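Local coordinates for FERM, RhoGEF and pleckstrin domain protein 2 (Danio rerio, PDB 6D21) that probably acts as a guanine nucleotide exchange factor that activates RAC1 and takes part in semaphorin responses and actin remodelling, represented here by its three-lobed FERM domain, at residues 100-103 and 104-107; 156-159 and 160-163; 224-227 and 228-231; 275-278 and 279-283. All coordinates share one frame; numbering follows the deposited sequence.

Interaction 1 of 4, residues 100-103 and 104-107; sequences FSLQ and IKRD
The amide of Gln-103 reaches the carboxylate of Asp-107 one turn further along helix 94-110, an i to i+4 pair in the helical central lobe of the FERM domain. NE2 of Gln-103 donates to OD1 of Asp-107 at 3.0 Å. The acceptor lies in the amide plane, but the carboxylate is approached from above its own plane, the donor standing 40° out of it, and the two flat groups are inclined by 48°. The guanidinium of Arg-106 is perpendicular to the same amide, and OE1 of Gln-103 stands obliquely to it, 4.0 Å from NH1 of Arg-106. At the guanidinium edge, in plane, sits a water that accepts from NH1 of Arg-106 at 2.8 Å and from NE2 of Gln-103 at 3.0 Å, so the amide nitrogen makes two bonds. A bend at chi2 (70°) turns the glutamine tip along the helix toward these partners.

Each group has a further partner outside the pair: OE1 of Gln-103 accepts from Val-81 N, Arg-106 binds Ser-80 OG and Leu-79 O, and OD2 of Asp-107 makes a salt bridge with Arg-192. Strand 76-81 belongs to the ubiquitin-like sheet, so the cluster joins two lobes. The helix backbone bonds normally beneath it, Asp-107 N to Gln-103 O at 2.9 Å, and CG of Asp-107 rests 3.3 Å from that same Gln-103 O.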
loop_
_atom_site.group_PDB
_atom_site.type_symbol
_atom_site.label_atom_id
_atom_site.label_comp_id
_atom_site.label_asym_id
_atom_site.label_seq_id
_atom_site.Cartn_x
_atom_site.Cartn_y
_atom_site.Cartn_z
ATOM N N PHE A 100 1.966 9.787 0.636
ATOM C CA PHE A 100 1.266 8.965 -0.353
ATOM C C PHE A 100 2.015 8.896 -1.681
ATOM O O PHE A 100 2.080 7.832 -2.286
ATOM C CB PHE A 100 -0.169 9.464 -0.581
ATOM C CG PHE A 100 -1.168 8.772 0.285
ATOM C CD1 PHE A 100 -1.383 9.201 1.578
ATOM C CD2 PHE A 100 -1.853 7.655 -0.177
ATOM C CE1 PHE A 100 -2.279 8.537 2.423
ATOM C CE2 PHE A 100 -2.775 7.000 0.654
ATOM C CZ PHE A 100 -2.976 7.445 1.959
ATOM N N SER A 101 2.600 10.001 -2.138
ATOM C CA SER A 101 3.393 9.931 -3.369
ATOM C C SER A 101 4.619 8.986 -3.206
ATOM O O SER A 101 5.007 8.299 -4.144
ATOM C CB SER A 101 3.842 11.331 -3.825
ATOM O OG SER A 101 4.858 11.867 -3.015
ATOM N N LEU A 102 5.194 8.937 -2.011
ATOM C CA LEU A 102 6.287 7.997 -1.726
ATOM C C LEU A 102 5.795 6.563 -1.672
ATOM O O LEU A 102 6.540 5.644 -1.980
ATOM C CB LEU A 102 6.975 8.329 -0.401
ATOM C CG LEU A 102 7.752 9.644 -0.348
ATOM C CD1 LEU A 102 8.257 9.894 1.073
ATOM C CD2 LEU A 102 8.900 9.618 -1.348
ATOM N N GLN A 103 4.553 6.361 -1.260
ATOM C CA GLN A 103 3.989 5.005 -1.293
ATOM C C GLN A 103 3.834 4.529 -2.745
ATOM O O GLN A 103 4.104 3.375 -3.088
ATOM C CB GLN A 103 2.635 4.975 -0.581
ATOM C CG GLN A 103 1.938 3.597 -0.609
ATOM C CD GLN A 103 2.661 2.596 0.265
ATOM O OE1 GLN A 103 2.827 2.810 1.468
ATOM N NE2 GLN A 103 3.124 1.522 -0.337
ATOM N N ILE A 104 3.351 5.421 -3.600
ATOM C CA ILE A 104 3.266 5.116 -5.034
ATOM C C ILE A 104 4.651 4.835 -5.608
ATOM O O ILE A 104 4.844 3.913 -6.400
ATOM C CB ILE A 104 2.596 6.296 -5.797
ATOM C CG1 ILE A 104 1.144 6.440 -5.340
ATOM C CG2 ILE A 104 2.662 6.069 -7.296
ATOM C CD1 ILE A 104 0.567 7.819 -5.622
ATOM N N LYS A 105 5.615 5.668 -5.228
ATOM C CA LYS A 105 6.987 5.489 -5.678
ATOM C C LYS A 105 7.454 4.073 -5.330
ATOM O O LYS A 105 8.022 3.367 -6.170
ATOM C CB LYS A 105 7.896 6.539 -5.043
ATOM C CG LYS A 105 9.358 6.442 -5.459
ATOM C CD LYS A 105 10.120 7.685 -5.019
ATOM C CE LYS A 105 11.614 7.539 -5.308
ATOM N NZ LYS A 105 12.276 8.827 -4.987
ATOM N N ARG A 106 7.171 3.649 -4.101
ATOM C CA ARG A 106 7.524 2.296 -3.652
ATOM C C ARG A 106 6.834 1.184 -4.452
ATOM O O ARG A 106 7.459 0.182 -4.843
ATOM C CB ARG A 106 7.170 2.122 -2.170
ATOM C CG ARG A 106 7.639 0.756 -1.597
ATOM C CD ARG A 106 7.045 0.499 -0.220
ATOM N NE ARG A 106 7.734 1.261 0.817
ATOM C CZ ARG A 106 7.294 1.365 2.070
ATOM N NH1 ARG A 106 6.160 0.771 2.428
ATOM N NH2 ARG A 106 7.989 2.051 2.966
ATOM N N ASP A 107 5.526 1.337 -4.631
ATOM C CA ASP A 107 4.708 0.355 -5.330
ATOM C C ASP A 107 5.130 0.235 -6.788
ATOM O O ASP A 107 5.091 -0.848 -7.373
ATOM C CB ASP A 107 3.218 0.738 -5.252
ATOM C CG ASP A 107 2.628 0.555 -3.839
ATOM O OD1 ASP A 107 3.345 0.036 -2.954
ATOM O OD2 ASP A 107 1.448 0.931 -3.618
HETATM O O HOH W 1 4.314 -0.869 1.102
#

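Interaction 2 of 4, residues 156-159 and 160-163; sequences VQEK and IMEL
Met-161 lies back along the preceding turn of helix 157-164, against Gln-157 and Glu-158. CB of Met-161 is 3.7 Å from Gln-157 O, and CG of Met-161 is slightly nearer to the same Gln-157 oxygen, at 3.5 Å. With CG anti to the carbonyl carbon (chi1 -74°) the chain heads back toward the start of the helix, and it stays extended as far as SD. The last torsion, chi3 at -66°, then folds the methyl inward: CE of Met-161 comes 3.4 Å from Gln-157 O and 3.2 Å from OE2 of Glu-158. The glutamate chain, bent at chi2, lies across this tip. Beyond the contact, Met-161 also touches Asp-140, Arg-141 and Leu-144 of helix 137-146.

On another side of the helix, toward helix 117-132, the meetings are aliphatic. CG1 of Val-156 meets CG1 of Ile-160 at 4.1 Å, while the methylene CE of Lys-159 lies 3.8 Å from CD1 of Leu-163. Beneath both groups run regular i to i+4 backbone bonds, such as Glu-162 N to Glu-158 O at 2.9 Å.

The short helix thus packs on both helices 117-132 and 137-146 of the central FERM lobe. A methyl on sulfur carries a slight positive polarisation, so its closeness to the carboxylate is probably mildly attractive; Glu-158 OE2 has a further, long and weak ion pair with Arg-141.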
loop_
_atom_site.group_PDB
_atom_site.type_symbol
_atom_site.label_atom_id
_atom_site.label_comp_id
_atom_site.label_asym_id
_atom_site.label_seq_id
_atom_site.Cartn_x
_atom_site.Cartn_y
_atom_site.Cartn_z
ATOM N N VAL A 156 13.155 2.870 -20.858
ATOM C CA VAL A 156 12.071 3.832 -20.643
ATOM C C VAL A 156 12.655 5.195 -20.255
ATOM O O VAL A 156 11.937 6.190 -20.132
ATOM C CB VAL A 156 11.100 3.324 -19.542
ATOM C CG1 VAL A 156 9.856 4.197 -19.435
ATOM C CG2 VAL A 156 10.699 1.883 -19.825
ATOM N N GLN A 157 13.972 5.244 -20.083
ATOM C CA GLN A 157 14.590 6.432 -19.512
ATOM C C GLN A 157 14.441 7.633 -20.436
ATOM O O GLN A 157 14.207 8.743 -19.967
ATOM C CB GLN A 157 16.067 6.169 -19.182
ATOM C CG GLN A 157 16.219 5.232 -17.984
ATOM C CD GLN A 157 17.658 4.993 -17.551
ATOM O OE1 GLN A 157 17.927 4.711 -16.373
ATOM N NE2 GLN A 157 18.586 5.089 -18.494
ATOM N N GLU A 158 14.555 7.412 -21.743
ATOM C CA GLU A 158 14.387 8.498 -22.710
ATOM C C GLU A 158 12.980 9.093 -22.635
ATOM O O GLU A 158 12.807 10.309 -22.664
ATOM C CB GLU A 158 14.672 8.009 -24.130
ATOM C CG GLU A 158 16.126 7.619 -24.373
ATOM C CD GLU A 158 17.107 8.701 -23.951
ATOM O OE1 GLU A 158 16.970 9.848 -24.428
ATOM O OE2 GLU A 158 18.016 8.403 -23.143
ATOM N N LYS A 159 11.974 8.234 -22.533
ATOM C CA LYS A 159 10.604 8.708 -22.408
ATOM C C LYS A 159 10.375 9.458 -21.107
ATOM O O LYS A 159 9.665 10.466 -21.079
ATOM C CB LYS A 159 9.611 7.560 -22.489
ATOM C CG LYS A 159 8.218 8.073 -22.741
ATOM C CD LYS A 159 7.160 7.025 -22.561
ATOM C CE LYS A 159 5.803 7.699 -22.610
ATOM N NZ LYS A 159 5.590 8.375 -23.926
ATOM N N ILE A 160 10.950 8.946 -20.026
ATOM C CA ILE A 160 10.871 9.624 -18.747
ATOM C C ILE A 160 11.416 11.047 -18.847
ATOM O O ILE A 160 10.798 11.981 -18.344
ATOM C CB ILE A 160 11.629 8.848 -17.658
ATOM C CG1 ILE A 160 10.892 7.543 -17.327
ATOM C CG2 ILE A 160 11.766 9.665 -16.387
ATOM C CD1 ILE A 160 11.619 6.678 -16.324
ATOM N N MET A 161 12.554 11.217 -19.521
ATOM C CA MET A 161 13.198 12.531 -19.592
ATOM C C MET A 161 12.431 13.453 -20.527
ATOM O O MET A 161 12.243 14.631 -20.234
ATOM C CB MET A 161 14.660 12.398 -20.035
ATOM C CG MET A 161 15.583 11.848 -18.944
ATOM S SD MET A 161 17.293 11.627 -19.478
ATOM C CE MET A 161 17.116 10.337 -20.712
ATOM N N GLU A 162 11.992 12.903 -21.651
ATOM C CA GLU A 162 11.146 13.615 -22.593
ATOM C C GLU A 162 9.937 14.217 -21.878
ATOM O O GLU A 162 9.659 15.410 -22.007
ATOM C CB GLU A 162 10.701 12.671 -23.719
ATOM C CG GLU A 162 9.887 13.310 -24.821
ATOM C CD GLU A 162 9.518 12.323 -25.928
ATOM O OE1 GLU A 162 9.833 11.116 -25.803
ATOM O OE2 GLU A 162 8.914 12.763 -26.929
ATOM N N LEU A 163 9.232 13.398 -21.107
ATOM C CA LEU A 163 8.068 13.873 -20.372
ATOM C C LEU A 163 8.441 14.887 -19.279
ATOM O O LEU A 163 7.675 15.807 -18.989
ATOM C CB LEU A 163 7.317 12.695 -19.757
ATOM C CG LEU A 163 6.640 11.762 -20.759
ATOM C CD1 LEU A 163 6.027 10.561 -20.045
ATOM C CD2 LEU A 163 5.582 12.525 -21.542
#

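Interaction 3 of 4, residues 224-227 and 228-231; sequences TFNW and SKIR
A short 3-10 turn joins strand 220-226 to strand 230-236 in the PH-like C-terminal lobe, and Trp-227 and Ile-230 meet across it. Two i to i+3 bonds define the turn: Lys-229 N to Asn-226 O at 2.9 Å and Ile-230 N to Trp-227 O at 3.0 Å. In both, the donor stands well above the carbonyl plane, 58° and 66° out of it respectively, in keeping with the tight winding of a 3-10 turn.

Ile-230 turns back over the bend. CG1 of Ile-230, anti to the carbonyl carbon (chi1 -63°), lies 3.4 Å from Asn-226 O and 4.1 Å from CB of Phe-225. CD1 of Ile-230 continues to 3.5 Å from Phe-225 O and meets CE3 of Trp-227 obliquely at 4.1 Å, the two side chains running side by side in the same direction. Further out, CD of Lys-229 lies alongside ND2 of Asn-226. The backbone N of Asn-226 is buried here without a partner in the model.

The strands joined are the two outermost of the lobe's antiparallel sheet. Leu-213 of strand 212-217 packs on Trp-227 and Ile-230, Trp-227 NE1 bonds His-210 O, and the indole lies against helix 263-281, where it meets His-277 edge-to-face.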
loop_
_atom_site.group_PDB
_atom_site.type_symbol
_atom_site.label_atom_id
_atom_site.label_comp_id
_atom_site.label_asym_id
_atom_site.label_seq_id
_atom_site.Cartn_x
_atom_site.Cartn_y
_atom_site.Cartn_z
ATOM N N THR A 224 -16.642 -6.251 -8.614
ATOM C CA THR A 224 -16.584 -5.407 -7.427
ATOM C C THR A 224 -17.865 -5.527 -6.605
ATOM O O THR A 224 -18.964 -5.265 -7.106
ATOM C CB THR A 224 -16.370 -3.924 -7.792
ATOM O OG1 THR A 224 -15.079 -3.757 -8.406
ATOM C CG2 THR A 224 -16.453 -3.053 -6.542
ATOM N N PHE A 225 -17.718 -5.922 -5.341
ATOM C CA PHE A 225 -18.855 -6.003 -4.422
ATOM C C PHE A 225 -18.793 -4.869 -3.419
ATOM O O PHE A 225 -17.967 -4.880 -2.498
ATOM C CB PHE A 225 -18.873 -7.354 -3.704
ATOM C CG PHE A 225 -18.777 -8.524 -4.642
ATOM C CD1 PHE A 225 -19.831 -8.838 -5.483
ATOM C CD2 PHE A 225 -17.622 -9.294 -4.703
ATOM C CE1 PHE A 225 -19.749 -9.914 -6.365
ATOM C CE2 PHE A 225 -17.530 -10.369 -5.583
ATOM C CZ PHE A 225 -18.595 -10.675 -6.415
ATOM N N ASN A 226 -19.653 -3.877 -3.615
ATOM C CA ASN A 226 -19.705 -2.727 -2.732
ATOM C C ASN A 226 -20.143 -3.152 -1.354
ATOM O O ASN A 226 -20.819 -4.171 -1.208
ATOM C CB ASN A 226 -20.658 -1.666 -3.274
ATOM C CG ASN A 226 -20.255 -1.169 -4.636
ATOM O OD1 ASN A 226 -19.156 -0.644 -4.818
ATOM N ND2 ASN A 226 -21.133 -1.352 -5.616
ATOM N N TRP A 227 -19.761 -2.372 -0.347
ATOM C CA TRP A 227 -20.172 -2.667 1.022
ATOM C C TRP A 227 -21.679 -2.818 1.136
ATOM O O TRP A 227 -22.163 -3.684 1.865
ATOM C CB TRP A 227 -19.710 -1.579 1.985
ATOM C CG TRP A 227 -18.243 -1.369 2.044
ATOM C CD1 TRP A 227 -17.579 -0.212 1.763
ATOM C CD2 TRP A 227 -17.242 -2.332 2.407
ATOM N NE1 TRP A 227 -16.228 -0.388 1.938
ATOM C CE2 TRP A 227 -15.994 -1.680 2.328
ATOM C CE3 TRP A 227 -17.280 -3.674 2.791
ATOM C CZ2 TRP A 227 -14.793 -2.326 2.626
ATOM C CZ3 TRP A 227 -16.079 -4.317 3.082
ATOM C CH2 TRP A 227 -14.858 -3.643 3.000
ATOM N N SER A 228 -22.414 -1.966 0.420
ATOM C CA SER A 228 -23.877 -1.979 0.467
ATOM C C SER A 228 -24.450 -3.316 -0.007
ATOM O O SER A 228 -25.541 -3.717 0.413
ATOM C CB SER A 228 -24.457 -0.845 -0.384
ATOM O OG SER A 228 -24.098 -1.020 -1.746
ATOM N N LYS A 229 -23.713 -3.998 -0.884
ATOM C CA LYS A 229 -24.159 -5.278 -1.426
ATOM C C LYS A 229 -23.716 -6.476 -0.591
ATOM O O LYS A 229 -24.156 -7.595 -0.833
ATOM C CB LYS A 229 -23.666 -5.450 -2.862
ATOM C CG LYS A 229 -24.191 -4.386 -3.809
ATOM C CD LYS A 229 -23.664 -4.581 -5.224
ATOM C CE LYS A 229 -24.556 -3.875 -6.243
ATOM N NZ LYS A 229 -25.990 -3.827 -5.817
ATOM N N ILE A 230 -22.838 -6.249 0.382
ATOM C CA ILE A 230 -22.331 -7.344 1.202
ATOM C C ILE A 230 -23.114 -7.483 2.507
ATOM O O ILE A 230 -23.131 -6.565 3.327
ATOM C CB ILE A 230 -20.832 -7.164 1.523
ATOM C CG1 ILE A 230 -20.014 -7.192 0.228
ATOM C CG2 ILE A 230 -20.360 -8.249 2.502
ATOM C CD1 ILE A 230 -18.567 -6.765 0.378
ATOM N N ARG A 231 -23.753 -8.638 2.691
ATOM C CA ARG A 231 -24.452 -8.949 3.935
ATOM C C ARG A 231 -23.496 -9.392 5.046
ATOM O O ARG A 231 -23.593 -8.919 6.176
ATOM C CB ARG A 231 -25.499 -10.036 3.706
ATOM C CG ARG A 231 -26.494 -10.147 4.849
ATOM C CD ARG A 231 -27.431 -11.329 4.684
ATOM N NE ARG A 231 -26.826 -12.569 5.161
ATOM C CZ ARG A 231 -26.674 -12.881 6.445
ATOM N NH1 ARG A 231 -27.071 -12.038 7.391
ATOM N NH2 ARG A 231 -26.116 -14.036 6.784
#

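Interaction 4 of 4, residues 275-278 and 279-283; sequences EHHS and FFRLL
Ring contacts begin where His-276 and Phe-280 lie side by side on helix 263-281, pointing the same way. The pair is oblique, with planes inclined by 36° and ring centroids 6.0 Å apart; CD2 of His-276 meets CE2 of Phe-280 at 3.8 Å, at the edge of the phenyl ring. CD2 of neighbouring Phe-279 covers the centre of one Phe-280 face. ND1 of His-276 is satisfied by Asn-272 O, and Phe-83 stacks on Phe-279 while meeting His-276 edge-to-face.

A CH-pi contact joins His-277 to Arg-281. CB of Arg-281 lies over one imidazole face, 4.1 Å from the His-277 ring centroid and 22° off the normal. With CG of His-277 anti to the backbone N (chi1 173°), the ring swings toward the helix end, where CD2 of Leu-282 also approaches CE1 of His-277, at 3.8 Å.

A water adds a polar link: it accepts from NE of Arg-281 at 2.6 Å and is hydrogen-bonded to NE2 of His-277 at 3.3 Å.

The backbone bonds show how the helix ends. Phe-280 N to His-276 O is regular at 2.9 Å, Arg-281 N to His-277 O is weak because it is strongly bent, and Leu-282 N still reaches Ser-278 O at 3.1 Å although Leu-282 is the first residue with non-helical backbone torsions. Such an arrangement closes the long C-terminal helix of a PH-like fold, here with His-277 on Trp-227 of the strand connection, and with Phe-279 reaching Phe-83 and Tyr-44 beside the ubiquitin-like lobe.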
loop_
_atom_site.group_PDB
_atom_site.type_symbol
_atom_site.label_atom_id
_atom_site.label_comp_id
_atom_site.label_asym_id
_atom_site.label_seq_id
_atom_site.Cartn_x
_atom_site.Cartn_y
_atom_site.Cartn_z
ATOM N N GLU A 275 -11.446 -4.598 9.018
ATOM C CA GLU A 275 -10.757 -3.324 9.252
ATOM C C GLU A 275 -11.035 -2.253 8.185
ATOM O O GLU A 275 -11.208 -1.086 8.508
ATOM C CB GLU A 275 -9.244 -3.571 9.341
ATOM C CG GLU A 275 -8.820 -4.210 10.659
ATOM C CD GLU A 275 -7.381 -4.716 10.652
ATOM O OE1 GLU A 275 -6.688 -4.573 9.619
ATOM O OE2 GLU A 275 -6.947 -5.265 11.689
ATOM N N HIS A 276 -11.046 -2.647 6.914
ATOM C CA HIS A 276 -11.396 -1.716 5.848
ATOM C C HIS A 276 -12.823 -1.232 5.975
ATOM O O HIS A 276 -13.092 -0.037 5.844
ATOM C CB HIS A 276 -11.204 -2.354 4.470
ATOM C CG HIS A 276 -9.877 -2.070 3.863
ATOM N ND1 HIS A 276 -8.716 -2.688 4.292
ATOM C CD2 HIS A 276 -9.507 -1.202 2.895
ATOM C CE1 HIS A 276 -7.694 -2.237 3.586
ATOM N NE2 HIS A 276 -8.146 -1.327 2.735
ATOM N N HIS A 277 -13.740 -2.163 6.223
ATOM C CA HIS A 277 -15.147 -1.811 6.360
ATOM C C HIS A 277 -15.346 -0.847 7.523
ATOM O O HIS A 277 -16.020 0.180 7.412
ATOM C CB HIS A 277 -16.015 -3.050 6.582
ATOM C CG HIS A 277 -17.440 -2.716 6.894
ATOM N ND1 HIS A 277 -17.929 -2.659 8.183
ATOM C CD2 HIS A 277 -18.469 -2.370 6.085
ATOM C CE1 HIS A 277 -19.204 -2.316 8.153
ATOM N NE2 HIS A 277 -19.557 -2.132 6.893
ATOM N N SER A 278 -14.757 -1.198 8.652
ATOM C CA SER A 278 -14.824 -0.355 9.830
ATOM C C SER A 278 -14.224 1.030 9.536
ATOM O O SER A 278 -14.860 2.051 9.807
ATOM C CB SER A 278 -14.120 -1.054 11.002
ATOM O OG SER A 278 -13.768 -0.151 12.032
ATOM N N PHE A 279 -13.039 1.070 8.928
ATOM C CA PHE A 279 -12.371 2.346 8.667
ATOM C C PHE A 279 -13.212 3.249 7.756
ATOM O O PHE A 279 -13.438 4.439 8.058
ATOM C CB PHE A 279 -10.976 2.112 8.059
ATOM C CG PHE A 279 -10.212 3.376 7.803
ATOM C CD1 PHE A 279 -9.545 4.018 8.831
ATOM C CD2 PHE A 279 -10.173 3.931 6.536
ATOM C CE1 PHE A 279 -8.851 5.180 8.603
ATOM C CE2 PHE A 279 -9.484 5.102 6.299
ATOM C CZ PHE A 279 -8.824 5.727 7.330
ATOM N N PHE A 280 -13.723 2.677 6.667
ATOM C CA PHE A 280 -14.433 3.480 5.667
ATOM C C PHE A 280 -15.946 3.624 5.834
ATOM O O PHE A 280 -16.562 4.394 5.094
ATOM C CB PHE A 280 -14.159 2.923 4.273
ATOM C CG PHE A 280 -12.759 3.177 3.796
ATOM C CD1 PHE A 280 -12.361 4.462 3.451
ATOM C CD2 PHE A 280 -11.839 2.147 3.717
ATOM C CE1 PHE A 280 -11.076 4.716 3.009
ATOM C CE2 PHE A 280 -10.546 2.391 3.256
ATOM C CZ PHE A 280 -10.168 3.676 2.910
ATOM N N ARG A 281 -16.547 2.904 6.776
ATOM C CA ARG A 281 -18.014 2.908 6.916
ATOM C C ARG A 281 -18.525 3.201 8.320
ATOM O O ARG A 281 -19.589 3.795 8.485
ATOM C CB ARG A 281 -18.596 1.562 6.468
ATOM C CG ARG A 281 -18.289 1.189 5.037
ATOM C CD ARG A 281 -19.052 2.064 4.055
ATOM N NE ARG A 281 -20.446 1.639 3.926
ATOM C CZ ARG A 281 -21.225 1.926 2.885
ATOM N NH1 ARG A 281 -20.750 2.646 1.877
ATOM N NH2 ARG A 281 -22.477 1.487 2.846
ATOM N N LEU A 282 -17.800 2.769 9.338
ATOM C CA LEU A 282 -18.318 2.887 10.706
ATOM C C LEU A 282 -17.676 4.032 11.474
ATOM O O LEU A 282 -16.479 4.277 11.349
ATOM C CB LEU A 282 -18.094 1.581 11.463
ATOM C CG LEU A 282 -18.626 0.328 10.765
ATOM C CD1 LEU A 282 -18.385 -0.896 11.638
ATOM C CD2 LEU A 282 -20.120 0.500 10.458
ATOM N N LEU A 283 -18.461 4.731 12.279
ATOM C CA LEU A 283 -17.884 5.711 13.188
ATOM C C LEU A 283 -17.457 5.015 14.486
ATOM O O LEU A 283 -18.230 4.935 15.442
ATOM C CB LEU A 283 -18.877 6.840 13.460
ATOM C CG LEU A 283 -18.892 7.893 12.350
ATOM C CD1 LEU A 283 -20.306 8.395 12.100
ATOM C CD2 LEU A 283 -17.947 9.039 12.692
HETATM O O HOH W 2 -21.602 -0.322 5.121
#

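Along the chain the four contacts come strictly in series: none nests in or crosses another, and each spans only adjoining residues, so none closes a long loop. Interaction 1 sits on helix 94-110 beside the ubiquitin-like sheet. Interaction 2 follows in helix 157-164 of the same central lobe, at its far side, with centres 19 Å apart. The chain then enters the PH-like lobe, where interaction 3 turns between strands 220-226 and 230-236, and interaction 4 ends helix 263-281. These last two touch directly, CD1 of Trp-227 lying 3.5 Å from CD of Arg-281, tying the strand connection to the terminal helix. Interactions 2 and 4 lie on opposite sides of the chain's centre, about 41 Å between centres.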